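Local coordinates for DUF1214 domain-containing protein (Burkholderia cenocepacia, PDB 6ANS), which is of unknown function but belongs to the DUF1214 family and, in the crystal, holds a sodium ion and a phosphate ion, at residues P57-T62 with H358-I363; N109-A114 with A190-Q195; G118-R123 with I210-A215; V131-F136 with T152-A157; A246-S251 with Y311-L316. All coordinates share one frame; numbering follows the deposited sequence.

How the contacts relate
The five contacts fall into two groups. Contacts 2 and 4 share one antiparallel sheet, joined by a probable hydrogen bond of 2.9 Å from S135 N to R194 O, and contact 3 adjoins contact 2 where I210 CD1 packs 4.0 Å from A114 CB. Contacts 1 and 5 touch in the other group, W312 NE1 lying 2.8 Å from T62 O. The centres of contacts 1 and 3 are about 44 Å apart. Between the groups lie the bound ions: the phosphate of contact 2 is also gripped by Y278 and R366, from the sheet that contains strand 360-368, while the sodium ion is about 4 Å from the Y111 side chain and about 7 Å from that of M313.

Contact 1 (P57-T62 with H358-I363)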
# COMPACT_ATOMS: atom_id res chain seq x y z
N PRO A 57 -1.43 -15.08 24.01
CA PRO A 57 -2.24 -16.27 23.75
C PRO A 57 -1.64 -17.08 22.61
O PRO A 57 -1.01 -16.53 21.70
CB PRO A 57 -3.61 -15.70 23.35
CG PRO A 57 -3.59 -14.25 23.81
CD PRO A 57 -2.16 -13.82 23.75
N ASP A 58 -1.82 -18.40 22.66
CA ASP A 58 -1.29 -19.26 21.61
C ASP A 58 -2.39 -20.02 20.86
O ASP A 58 -2.09 -21.00 20.18
CB ASP A 58 -0.25 -20.24 22.17
CG ASP A 58 -0.84 -21.27 23.10
OD1 ASP A 58 -2.04 -21.18 23.44
OD2 ASP A 58 -0.09 -22.19 23.48
N ASP A 59 -3.64 -19.60 20.96
CA ASP A 59 -4.67 -20.22 20.14
C ASP A 59 -4.32 -20.00 18.66
O ASP A 59 -3.68 -19.00 18.32
CB ASP A 59 -6.04 -19.63 20.46
CG ASP A 59 -6.09 -18.14 20.22
OD1 ASP A 59 -5.61 -17.38 21.09
OD2 ASP A 59 -6.61 -17.72 19.16
N PRO A 60 -4.67 -20.94 17.78
CA PRO A 60 -4.17 -20.87 16.39
C PRO A 60 -4.56 -19.59 15.68
O PRO A 60 -3.74 -19.03 14.93
CB PRO A 60 -4.79 -22.10 15.73
CG PRO A 60 -5.08 -23.04 16.86
CD PRO A 60 -5.44 -22.17 18.03
N LEU A 61 -5.77 -19.08 15.91
CA LEU A 61 -6.20 -17.86 15.23
C LEU A 61 -5.32 -16.68 15.62
O LEU A 61 -4.77 -15.99 14.76
CB LEU A 61 -7.67 -17.57 15.54
CG LEU A 61 -8.31 -16.36 14.85
CD1 LEU A 61 -8.08 -16.40 13.34
CD2 LEU A 61 -9.81 -16.32 15.14
N THR A 62 -5.16 -16.45 16.93
CA THR A 62 -4.31 -15.35 17.36
C THR A 62 -2.88 -15.51 16.85
O THR A 62 -2.28 -14.56 16.34
CB THR A 62 -4.32 -15.25 18.88
OG1 THR A 62 -5.63 -14.88 19.34
CG2 THR A 62 -3.28 -14.24 19.34
N HIS A 358 -12.87 -14.95 17.40
CA HIS A 358 -11.78 -14.81 18.36
C HIS A 358 -12.25 -15.19 19.76
O HIS A 358 -13.31 -14.75 20.20
CB HIS A 358 -11.25 -13.38 18.39
CG HIS A 358 -10.52 -12.99 17.14
ND1 HIS A 358 -11.15 -12.87 15.93
CD2 HIS A 358 -9.22 -12.71 16.92
CE1 HIS A 358 -10.27 -12.53 15.01
NE2 HIS A 358 -9.08 -12.43 15.59
N ARG A 359 -11.44 -15.99 20.45
CA ARG A 359 -11.72 -16.27 21.85
C ARG A 359 -11.20 -15.16 22.76
O ARG A 359 -11.75 -14.97 23.85
CB ARG A 359 -11.12 -17.62 22.27
N THR A 360 -10.22 -14.38 22.29
CA THR A 360 -9.62 -13.35 23.12
C THR A 360 -9.13 -12.21 22.23
O THR A 360 -8.89 -12.39 21.04
CB THR A 360 -8.46 -13.91 23.96
OG1 THR A 360 -7.93 -12.86 24.77
CG2 THR A 360 -7.34 -14.43 23.06
N GLY A 361 -8.98 -11.04 22.83
CA GLY A 361 -8.47 -9.90 22.09
C GLY A 361 -8.30 -8.70 22.99
O GLY A 361 -8.27 -8.83 24.22
N THR A 362 -8.19 -7.53 22.37
CA THR A 362 -8.17 -6.28 23.10
C THR A 362 -9.33 -5.41 22.64
O THR A 362 -10.01 -5.70 21.65
CB THR A 362 -6.84 -5.53 22.92
OG1 THR A 362 -6.57 -5.34 21.52
CG2 THR A 362 -5.68 -6.29 23.58
N ILE A 363 -9.56 -4.33 23.38
CA ILE A 363 -10.72 -3.47 23.18
C ILE A 363 -10.31 -2.06 23.57
O ILE A 363 -9.54 -1.86 24.52
CB ILE A 363 -11.93 -3.99 23.99
CG1 ILE A 363 -13.17 -3.13 23.77
CG2 ILE A 363 -11.61 -4.04 25.49
CD1 ILE A 363 -14.41 -3.77 24.34
O HOH W 1 -8.73 -16.05 19.27
O HOH W 2 -6.62 -12.27 19.34
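At the capped start of helix 60-83, P57, D59 and L61 meet T360 and H358 at the beginning of strand 360-368. L61 rests its CD2 methyl on the middle of the H358 imidazole, a CH-pi contact 3.8 Å from CD2 to the ring centroid and only 8° off the ring normal. Both ring nitrogens have other partners, NE2 bonding to E65 of the same helix and ND1 to A356 O. T360 turns its methyl to the residues leading into the helix: CG2 lies 3.8 Å from P57 CG and 3.9 Å from D59 OD1, while its hydroxyl bonds to W283 O. The polar links between the two segments run through water. One water donates to D59 OD2 (2.7 Å) and accepts from R359 N; a second lies 2.8 Å from T62 OG1 and donates to T360 O. D59 OD2 also accepts T62 N at 2.9 Å, from above the carboxylate plane. With D59 CG placed between its own backbone N and carbonyl carbon (chi1 60°), the carboxylate folds over the first turn. L61 also packs on P221 of the second subunit. An aspartate followed by proline, closing on the amide three residues on, is a typical helix N-cap.

Contact 2 (N109-A114 with A190-Q195). With PO4 (phosphate ion), chain E.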
# COMPACT_ATOMS: atom_id res chain seq x y z
N ASN A 109 -11.32 6.28 11.30
CA ASN A 109 -10.33 7.27 10.90
C ASN A 109 -9.82 7.00 9.49
O ASN A 109 -9.60 5.84 9.11
CB ASN A 109 -9.12 7.26 11.85
CG ASN A 109 -9.35 8.05 13.12
OD1 ASN A 109 -10.46 8.49 13.40
ND2 ASN A 109 -8.27 8.21 13.92
N LEU A 110 -9.58 8.08 8.76
CA LEU A 110 -8.58 8.13 7.70
C LEU A 110 -7.31 8.68 8.33
O LEU A 110 -7.28 9.82 8.80
CB LEU A 110 -9.03 9.02 6.55
CG LEU A 110 -8.04 9.22 5.40
CD1 LEU A 110 -7.60 7.90 4.83
CD2 LEU A 110 -8.60 10.13 4.30
N TYR A 111 -6.28 7.84 8.40
CA TYR A 111 -4.98 8.28 8.90
C TYR A 111 -4.11 8.68 7.73
O TYR A 111 -4.07 7.99 6.70
CB TYR A 111 -4.25 7.17 9.67
CG TYR A 111 -4.83 6.76 10.99
CD1 TYR A 111 -4.58 7.49 12.15
CD2 TYR A 111 -5.58 5.59 11.10
CE1 TYR A 111 -5.09 7.10 13.38
CE2 TYR A 111 -6.09 5.18 12.33
CZ TYR A 111 -5.83 5.94 13.46
OH TYR A 111 -6.32 5.55 14.67
N GLN A 112 -3.36 9.76 7.91
CA GLN A 112 -2.39 10.17 6.92
C GLN A 112 -1.12 10.58 7.64
O GLN A 112 -1.17 11.28 8.65
CB GLN A 112 -2.90 11.31 6.06
CG GLN A 112 -4.12 10.93 5.24
CD GLN A 112 -4.52 12.04 4.31
OE1 GLN A 112 -5.20 12.98 4.70
NE2 GLN A 112 -4.02 11.97 3.08
N TYR A 113 0.02 10.16 7.10
CA TYR A 113 1.31 10.35 7.73
C TYR A 113 2.27 10.85 6.67
O TYR A 113 2.29 10.32 5.55
CB TYR A 113 1.79 9.02 8.35
CG TYR A 113 3.13 9.00 9.06
CD1 TYR A 113 3.20 8.71 10.42
CD2 TYR A 113 4.33 9.20 8.38
CE1 TYR A 113 4.42 8.64 11.08
CE2 TYR A 113 5.56 9.13 9.04
CZ TYR A 113 5.59 8.84 10.39
OH TYR A 113 6.81 8.78 11.06
N ALA A 114 3.06 11.85 7.02
CA ALA A 114 4.16 12.28 6.17
C ALA A 114 5.41 12.45 7.02
O ALA A 114 5.36 13.02 8.12
CB ALA A 114 3.84 13.59 5.44
N ALA A 190 7.63 13.72 11.85
CA ALA A 190 6.40 13.20 11.27
C ALA A 190 5.24 14.17 11.48
O ALA A 190 5.16 14.88 12.48
CB ALA A 190 6.02 11.84 11.84
N LEU A 191 4.32 14.15 10.52
CA LEU A 191 3.02 14.77 10.66
C LEU A 191 1.97 13.67 10.59
O LEU A 191 1.94 12.90 9.63
CB LEU A 191 2.78 15.81 9.56
CG LEU A 191 1.32 16.22 9.41
CD1 LEU A 191 0.87 17.09 10.60
CD2 LEU A 191 1.09 16.93 8.08
N LEU A 192 1.11 13.61 11.60
CA LEU A 192 0.09 12.58 11.67
C LEU A 192 -1.28 13.25 11.63
O LEU A 192 -1.63 13.99 12.54
CB LEU A 192 0.24 11.72 12.92
CG LEU A 192 -0.79 10.60 13.04
CD1 LEU A 192 -0.83 9.73 11.77
CD2 LEU A 192 -0.47 9.77 14.27
N VAL A 193 -2.03 12.98 10.56
CA VAL A 193 -3.34 13.59 10.35
C VAL A 193 -4.40 12.55 10.70
O VAL A 193 -4.31 11.40 10.25
CB VAL A 193 -3.51 14.06 8.90
CG1 VAL A 193 -4.88 14.77 8.72
CG2 VAL A 193 -2.34 14.93 8.45
N ARG A 194 -5.40 12.96 11.48
CA ARG A 194 -6.57 12.14 11.73
C ARG A 194 -7.80 12.79 11.09
O ARG A 194 -8.12 13.95 11.38
CB ARG A 194 -6.81 11.93 13.22
CG ARG A 194 -5.79 11.02 13.87
CD ARG A 194 -6.00 11.00 15.36
NE ARG A 194 -5.20 10.00 16.04
CZ ARG A 194 -3.93 10.18 16.39
NH1 ARG A 194 -3.29 11.31 16.08
NH2 ARG A 194 -3.29 9.22 17.05
N GLN A 195 -8.47 12.05 10.23
CA GLN A 195 -9.82 12.40 9.80
C GLN A 195 -10.77 11.38 10.40
O GLN A 195 -10.71 10.19 10.05
CB GLN A 195 -9.92 12.44 8.27
CG GLN A 195 -8.75 13.16 7.59
CD GLN A 195 -9.13 13.60 6.18
OE1 GLN A 195 -10.32 13.79 5.90
NE2 GLN A 195 -8.14 13.79 5.30
P PO4 E . -6.20 6.99 17.84
O1 PO4 E . -7.48 7.53 18.41
O2 PO4 E . -6.28 5.50 17.90
O3 PO4 E . -5.99 7.45 16.42
O4 PO4 E . -5.08 7.52 18.69
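Y111 and R194, cross-strand neighbours in a non-hydrogen-bonded antiparallel pair, grip one oxygen of a bound phosphate together. Y111 OH donates to phosphate O3 at 2.6 Å, and R194 NE reaches the same O3 at 2.7 Å in a nearly straight bond (163°). R194 NH2 adds a bond of 3.0 Å to phosphate O4, so the anion is met at the guanidinium edge. The extended R194 chain passes the rim of the Y111 ring, whose plane is 72° from that of the guanidinium, and N109 CB covers one ring face. Y278 and R366 also bond the phosphate, while N106 N bonds to Y111 OH and G271 O to R194 NH2. Along the rest of the pair the strands bond regularly, as from V193 N to Q112 O (2.7 Å). The face bearing Q112 and Q195 carries a different link: Q195 NE2 donates to Q112 OE1 at 3.1 Å, approaching 38° out of the acceptor's carbonyl plane, while Q195 OE1 accepts from A206 N. Farther along, Y113 lays its CZ 3.4 Å from A190 CB, its hydroxyl bonding to R115. The phosphate probably came from the crystallisation liquor, yet two arginines and two tyrosines around it are consistent with a pocket suited to an anion.

Contact 3 (G118-R123 with I210-A215); sequences GRCEYR and IERIDA
Y122 and R212 form an antiparallel non-hydrogen-bonded pair and R123 and E211 the hydrogen-bonded pair beside it, although the touching parts as a whole run 119° apart as the chain turns away at I213. R123 N donates to E211 O (2.9 Å) and E211 N to R123 O (3.0 Å). Past the pair, I213 N still reaches E121 O at 3.0 Å, but from 37° above the carbonyl plane, a sign that the ladder is ending. On one side R212 doubles back: bends at chi2 and chi3 carry it along the Y122 ring, with CD 3.3 Å from Y122 CE1. Its guanidinium then presents one face to C120, whose SG sits over its centre, 3.7 Å from R212 CZ. G87 O bonds to both R212 NH1 and Y122 OH, tying the two side chains together at their ends. A water accepts from E121 N at 2.7 Å and, weakly, from R212 NE. On the other side R123 runs alongside E211, whose OE2 stands at the guanidinium edge, 3.8 Å from R123 NE, a long salt bridge. I213 CG1 covers a face of the same guanidinium, and I213 CD1 packs on E121 CB. E121 sends its carboxylate to S173 and R177. The chemistry implies two unlike arginines: R212 is held by a carbonyl and by packing against C120 and Y122, while R123 combines apolar cover from I213 with a long ion pair to E211 that is probably weak.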
# COMPACT_ATOMS: atom_id res chain seq x y z
N GLY A 118 12.11 18.58 10.93
CA GLY A 118 11.77 19.71 11.78
C GLY A 118 12.61 20.96 11.57
O GLY A 118 12.25 22.03 12.08
N ARG A 119 13.70 20.85 10.83
CA ARG A 119 14.51 22.02 10.54
C ARG A 119 14.06 22.76 9.29
O ARG A 119 14.61 23.82 8.98
CB ARG A 119 15.98 21.60 10.39
CG ARG A 119 16.55 20.93 11.63
CD ARG A 119 17.87 20.24 11.32
NE ARG A 119 17.70 19.21 10.29
CZ ARG A 119 18.71 18.50 9.80
NH1 ARG A 119 19.95 18.71 10.23
NH2 ARG A 119 18.49 17.58 8.86
N CYS A 120 13.06 22.24 8.58
CA CYS A 120 12.56 22.82 7.35
C CYS A 120 11.13 23.32 7.58
O CYS A 120 10.59 23.20 8.68
CB CYS A 120 12.65 21.79 6.21
SG CYS A 120 14.34 21.11 6.02
N GLU A 121 10.52 23.86 6.53
CA GLU A 121 9.14 24.35 6.64
C GLU A 121 8.27 23.72 5.55
O GLU A 121 8.74 23.48 4.43
CB GLU A 121 9.11 25.87 6.54
CG GLU A 121 9.93 26.54 7.65
CD GLU A 121 9.73 28.05 7.67
OE1 GLU A 121 9.87 28.67 6.60
OE2 GLU A 121 9.40 28.60 8.74
N TYR A 122 7.01 23.46 5.89
CA TYR A 122 6.09 22.74 5.01
C TYR A 122 4.75 23.46 4.95
O TYR A 122 4.30 24.09 5.92
CB TYR A 122 5.88 21.28 5.49
CG TYR A 122 7.18 20.51 5.52
CD1 TYR A 122 7.57 19.71 4.45
CD2 TYR A 122 8.03 20.61 6.61
CE1 TYR A 122 8.77 19.02 4.49
CE2 TYR A 122 9.23 19.93 6.66
CZ TYR A 122 9.60 19.14 5.60
OH TYR A 122 10.80 18.48 5.66
N ARG A 123 4.12 23.35 3.79
CA ARG A 123 2.77 23.83 3.55
C ARG A 123 1.86 22.63 3.31
O ARG A 123 2.15 21.80 2.45
CB ARG A 123 2.73 24.77 2.34
CG ARG A 123 1.63 25.79 2.37
CD ARG A 123 1.52 26.50 1.02
NE ARG A 123 2.81 26.75 0.39
CZ ARG A 123 3.58 27.81 0.64
NH1 ARG A 123 3.19 28.73 1.52
NH2 ARG A 123 4.74 27.94 0.02
N ILE A 210 1.09 17.87 0.89
CA ILE A 210 2.17 18.46 1.68
C ILE A 210 3.35 18.72 0.75
O ILE A 210 3.72 17.86 -0.06
CB ILE A 210 2.57 17.56 2.87
CG1 ILE A 210 3.68 18.25 3.69
CG2 ILE A 210 2.97 16.14 2.40
CD1 ILE A 210 4.03 17.52 4.94
N GLU A 211 3.94 19.91 0.87
CA GLU A 211 5.12 20.23 0.09
C GLU A 211 6.08 21.06 0.94
O GLU A 211 5.68 21.70 1.91
CB GLU A 211 4.76 20.97 -1.19
CG GLU A 211 4.09 22.31 -0.94
CD GLU A 211 3.43 22.89 -2.19
OE1 GLU A 211 3.67 22.37 -3.30
OE2 GLU A 211 2.66 23.86 -2.05
N ARG A 212 7.34 21.06 0.54
CA ARG A 212 8.31 21.97 1.15
C ARG A 212 8.00 23.40 0.72
O ARG A 212 7.56 23.65 -0.40
CB ARG A 212 9.72 21.61 0.71
CG ARG A 212 10.31 20.48 1.48
CD ARG A 212 10.86 21.00 2.78
NE ARG A 212 12.03 21.83 2.58
CZ ARG A 212 13.27 21.35 2.47
NH1 ARG A 212 13.48 20.04 2.52
NH2 ARG A 212 14.30 22.18 2.30
N ILE A 213 8.21 24.34 1.64
CA ILE A 213 7.80 25.71 1.35
C ILE A 213 8.69 26.31 0.28
O ILE A 213 8.20 26.99 -0.64
CB ILE A 213 7.78 26.57 2.63
CG1 ILE A 213 6.42 26.42 3.33
CG2 ILE A 213 8.11 28.03 2.32
CD1 ILE A 213 6.24 27.34 4.53
N ASP A 214 10.00 26.10 0.36
CA ASP A 214 10.88 26.65 -0.66
C ASP A 214 11.01 25.64 -1.79
O ASP A 214 11.19 24.44 -1.55
CB ASP A 214 12.24 27.05 -0.09
CG ASP A 214 12.28 28.52 0.29
OD1 ASP A 214 11.60 29.31 -0.39
OD2 ASP A 214 12.97 28.88 1.28
N ALA A 215 10.88 26.12 -3.02
CA ALA A 215 10.91 25.26 -4.20
C ALA A 215 12.15 24.38 -4.19
O ALA A 215 13.28 24.86 -4.05
CB ALA A 215 10.86 26.12 -5.46
O HOH W 3 11.99 24.73 4.43

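Contact 4 (V131-F136 with T152-A157)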
# COMPACT_ATOMS: atom_id res chain seq x y z
N VAL A 131 -15.68 16.10 6.44
CA VAL A 131 -15.43 15.31 7.63
C VAL A 131 -15.37 16.27 8.82
O VAL A 131 -14.71 17.32 8.75
CB VAL A 131 -14.15 14.47 7.46
CG1 VAL A 131 -12.92 15.34 7.24
CG2 VAL A 131 -13.97 13.49 8.63
N ALA A 132 -16.15 15.98 9.87
CA ALA A 132 -16.29 16.98 10.92
C ALA A 132 -15.06 17.06 11.82
O ALA A 132 -14.67 18.16 12.23
CB ALA A 132 -17.55 16.73 11.75
N TYR A 133 -14.45 15.93 12.16
CA TYR A 133 -13.26 15.93 13.00
C TYR A 133 -11.99 15.76 12.16
O TYR A 133 -11.86 14.79 11.41
CB TYR A 133 -13.32 14.87 14.10
CG TYR A 133 -12.17 15.00 15.08
CD1 TYR A 133 -10.94 14.37 14.83
CD2 TYR A 133 -12.29 15.76 16.23
CE1 TYR A 133 -9.87 14.49 15.71
CE2 TYR A 133 -11.22 15.89 17.13
CZ TYR A 133 -10.01 15.26 16.86
OH TYR A 133 -8.96 15.39 17.73
N LEU A 134 -11.05 16.69 12.33
CA LEU A 134 -9.80 16.74 11.58
C LEU A 134 -8.71 17.26 12.51
O LEU A 134 -8.86 18.37 13.04
CB LEU A 134 -9.96 17.65 10.37
CG LEU A 134 -8.70 17.96 9.58
CD1 LEU A 134 -8.22 16.67 8.93
CD2 LEU A 134 -8.99 19.03 8.54
N SER A 135 -7.65 16.48 12.74
CA SER A 135 -6.58 16.96 13.61
C SER A 135 -5.23 16.71 12.96
O SER A 135 -5.07 15.81 12.14
CB SER A 135 -6.65 16.32 15.02
OG SER A 135 -6.24 14.97 15.02
N PHE A 136 -4.26 17.56 13.33
CA PHE A 136 -2.90 17.53 12.80
C PHE A 136 -1.94 17.49 13.97
O PHE A 136 -1.89 18.43 14.75
CB PHE A 136 -2.59 18.75 11.93
CG PHE A 136 -3.53 18.94 10.75
CD1 PHE A 136 -3.22 18.41 9.51
CD2 PHE A 136 -4.71 19.68 10.89
CE1 PHE A 136 -4.08 18.59 8.43
CE2 PHE A 136 -5.56 19.86 9.81
CZ PHE A 136 -5.24 19.32 8.58
N THR A 152 5.05 17.11 19.21
CA THR A 152 5.69 18.42 19.24
C THR A 152 4.76 19.58 18.89
O THR A 152 5.11 20.73 19.18
CB THR A 152 6.91 18.44 18.31
OG1 THR A 152 6.52 17.99 16.99
CG2 THR A 152 8.02 17.55 18.85
N GLY A 153 3.60 19.32 18.29
CA GLY A 153 2.65 20.37 17.94
C GLY A 153 1.31 19.75 17.64
O GLY A 153 1.19 18.53 17.44
N PHE A 154 0.28 20.59 17.60
CA PHE A 154 -1.07 20.08 17.45
C PHE A 154 -1.98 21.18 16.93
O PHE A 154 -1.86 22.34 17.33
CB PHE A 154 -1.62 19.53 18.78
CG PHE A 154 -2.98 18.93 18.63
CD1 PHE A 154 -3.14 17.64 18.15
CD2 PHE A 154 -4.12 19.67 18.95
CE1 PHE A 154 -4.41 17.08 17.99
CE2 PHE A 154 -5.38 19.13 18.81
CZ PHE A 154 -5.53 17.82 18.32
N LEU A 155 -2.88 20.81 16.02
CA LEU A 155 -3.87 21.75 15.51
C LEU A 155 -5.13 20.97 15.15
O LEU A 155 -5.04 19.95 14.46
CB LEU A 155 -3.34 22.50 14.29
CG LEU A 155 -4.25 23.45 13.52
CD1 LEU A 155 -4.61 24.64 14.36
CD2 LEU A 155 -3.58 23.90 12.22
N ASP A 156 -6.27 21.43 15.65
CA ASP A 156 -7.58 20.88 15.32
C ASP A 156 -8.51 22.06 15.01
O ASP A 156 -8.07 23.19 14.79
CB ASP A 156 -8.11 19.97 16.43
CG ASP A 156 -8.40 20.71 17.73
OD1 ASP A 156 -8.29 21.95 17.79
OD2 ASP A 156 -8.74 20.02 18.72
N ALA A 157 -9.83 21.79 15.01
CA ALA A 157 -10.82 22.83 14.68
C ALA A 157 -10.81 24.00 15.67
O ALA A 157 -11.23 25.11 15.32
CB ALA A 157 -12.23 22.25 14.65
O HOH W 4 -10.99 18.97 15.04
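F136 and L155 exchange two backbone hydrogen bonds as an antiparallel hydrogen-bonded pair, F136 N to L155 O at 2.8 Å and L155 N to F136 O at 2.9 Å. Where the next rung would fall, the strands have parted and a water takes its place, donating to L134 O and accepting from A157 N, each at 3.0 Å. Between the direct and the water-mediated rungs, S135 CA closes on L155 O in a weaker CA-H...O contact (3.5 Å). Around this rung the side chains add packing. F154, its CG anti to the backbone N (chi1 -177°), leans its ring back toward S135, bringing CZ within 3.8 Å of S135 CB, and the Y133 hydroxyl approaches the same ring at its edge. That hydroxyl and S135 OG both bond to D273 OD2, while D156 OD2 forms a salt bridge with K158 and a hydrogen bond with N275. On the face carrying F136 and L155 the two side chains stand next to each other, CB to CB 4.5 Å. The F136 ring packs on V193 of the adjacent strand. Strands 133-140 and 151-155, joined through the short helix 143-146, thus form an outer antiparallel pair of a four-stranded sheet, with 151-155 its edge strand within the chain.

Contact 5 (A246-S251 with Y311-L316); sequences ADWAAS and YWMESL
A249 presses its methyl onto a face of the Y311 ring, and this is the tight heart of the contact: CB lies 3.7 Å from the ring centroid, 21° off the normal, in a CH-pi contact. Y311 CG is anti to the backbone N (chi1 -175°), which carries the ring against the helix until its hydroxyl abuts A250, with OH 3.4 Å from A250 CB. A250 N is also close to Y311 OH, but the angle is poor and the amide instead bonds to A246 O within the helix. Beside this, the selenium of M313, a selenomethionine, rests 3.9 Å from W248 CB; the chain then bends at chi3 and brings CE to the edge of the W248 indole, 4.1 Å from CE3. The elements joined are the last turns of helix 224-251 and the loop that follows strand 303-309. In that loop M313 adopts a left-handed backbone conformation, and its backbone bonds to A104, one of the residues at the sodium site. The wetter side lies at the phenol end of Y311, where a water in the ring plane accepts from Y311 OH at 2.7 Å and donates to A246 O at 2.8 Å. Next to A250, exposed S251 donates from OG back to W248 O.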
# COMPACT_ATOMS: atom_id res chain seq x y z
N ALA A 246 2.51 -5.53 22.25
CA ALA A 246 2.40 -6.79 22.97
C ALA A 246 2.66 -6.60 24.47
O ALA A 246 2.02 -7.25 25.30
CB ALA A 246 3.37 -7.83 22.40
N ASP A 247 3.60 -5.71 24.83
CA ASP A 247 3.76 -5.35 26.24
C ASP A 247 2.47 -4.76 26.80
O ASP A 247 2.06 -5.09 27.92
CB ASP A 247 4.91 -4.37 26.42
CG ASP A 247 6.27 -5.00 26.16
OD1 ASP A 247 6.37 -6.25 26.10
OD2 ASP A 247 7.24 -4.23 26.00
N TRP A 248 1.82 -3.86 26.05
CA TRP A 248 0.55 -3.28 26.50
C TRP A 248 -0.50 -4.36 26.72
O TRP A 248 -1.16 -4.41 27.76
CB TRP A 248 0.03 -2.28 25.48
CG TRP A 248 0.67 -0.95 25.52
CD1 TRP A 248 1.93 -0.66 25.97
CD2 TRP A 248 0.09 0.29 25.10
NE1 TRP A 248 2.16 0.69 25.84
CE2 TRP A 248 1.05 1.29 25.32
CE3 TRP A 248 -1.15 0.64 24.54
CZ2 TRP A 248 0.80 2.63 25.01
CZ3 TRP A 248 -1.39 1.97 24.24
CH2 TRP A 248 -0.42 2.94 24.48
N ALA A 249 -0.71 -5.22 25.71
CA ALA A 249 -1.78 -6.20 25.80
C ALA A 249 -1.58 -7.11 27.00
O ALA A 249 -2.52 -7.36 27.76
CB ALA A 249 -1.89 -7.01 24.51
N ALA A 250 -0.34 -7.59 27.20
CA ALA A 250 -0.09 -8.44 28.36
C ALA A 250 -0.31 -7.68 29.67
O ALA A 250 -0.76 -8.28 30.66
CB ALA A 250 1.34 -9.01 28.32
N SER A 251 -0.03 -6.37 29.70
CA SER A 251 -0.26 -5.63 30.95
C SER A 251 -1.74 -5.54 31.32
O SER A 251 -2.04 -5.24 32.48
CB SER A 251 0.31 -4.22 30.86
OG SER A 251 -0.55 -3.35 30.11
N TYR A 311 -5.48 -9.77 19.75
CA TYR A 311 -4.50 -9.59 20.81
C TYR A 311 -3.40 -8.62 20.40
O TYR A 311 -2.82 -7.95 21.26
CB TYR A 311 -3.87 -10.92 21.22
CG TYR A 311 -2.95 -10.75 22.41
CD1 TYR A 311 -3.46 -10.71 23.70
CD2 TYR A 311 -1.57 -10.62 22.24
CE1 TYR A 311 -2.63 -10.56 24.80
CE2 TYR A 311 -0.73 -10.49 23.33
CZ TYR A 311 -1.27 -10.45 24.60
OH TYR A 311 -0.45 -10.30 25.70
N TRP A 312 -3.09 -8.55 19.10
CA TRP A 312 -2.06 -7.67 18.55
C TRP A 312 -2.51 -6.22 18.43
O TRP A 312 -1.76 -5.40 17.88
CB TRP A 312 -1.62 -8.25 17.20
CG TRP A 312 -1.36 -9.73 17.38
CD1 TRP A 312 -2.07 -10.77 16.84
CD2 TRP A 312 -0.38 -10.32 18.24
NE1 TRP A 312 -1.57 -11.97 17.29
CE2 TRP A 312 -0.53 -11.72 18.15
CE3 TRP A 312 0.63 -9.79 19.05
CZ2 TRP A 312 0.29 -12.60 18.85
CZ3 TRP A 312 1.44 -10.68 19.75
CH2 TRP A 312 1.27 -12.07 19.64
N MSE A 313 -3.71 -5.90 18.90
CA MSE A 313 -4.26 -4.54 18.91
C MSE A 313 -4.47 -4.03 17.49
O MSE A 313 -4.41 -2.83 17.21
CB MSE A 313 -3.37 -3.61 19.76
CG MSE A 313 -3.26 -4.15 21.20
SE MSE A 313 -2.47 -2.90 22.53
CE MSE A 313 -3.87 -1.51 22.41
N GLU A 314 -4.72 -4.96 16.59
CA GLU A 314 -5.32 -4.62 15.31
C GLU A 314 -6.83 -4.69 15.49
O GLU A 314 -7.33 -5.68 16.02
CB GLU A 314 -4.94 -5.61 14.22
CG GLU A 314 -3.48 -5.82 13.95
CD GLU A 314 -3.33 -6.89 12.87
OE1 GLU A 314 -3.67 -8.05 13.15
OE2 GLU A 314 -2.94 -6.54 11.74
N SER A 315 -7.54 -3.66 15.03
CA SER A 315 -8.99 -3.80 14.94
C SER A 315 -9.32 -5.06 14.15
O SER A 315 -8.59 -5.46 13.24
CB SER A 315 -9.62 -2.57 14.27
OG SER A 315 -9.12 -2.37 12.96
N LEU A 316 -10.44 -5.69 14.51
CA LEU A 316 -10.96 -6.79 13.71
C LEU A 316 -11.38 -6.27 12.33
O LEU A 316 -11.30 -5.06 12.08
CB LEU A 316 -12.10 -7.49 14.44
CG LEU A 316 -11.68 -8.14 15.78
CD1 LEU A 316 -12.85 -8.90 16.41
CD2 LEU A 316 -10.46 -9.05 15.62
O HOH W 5 2.21 -10.03 25.08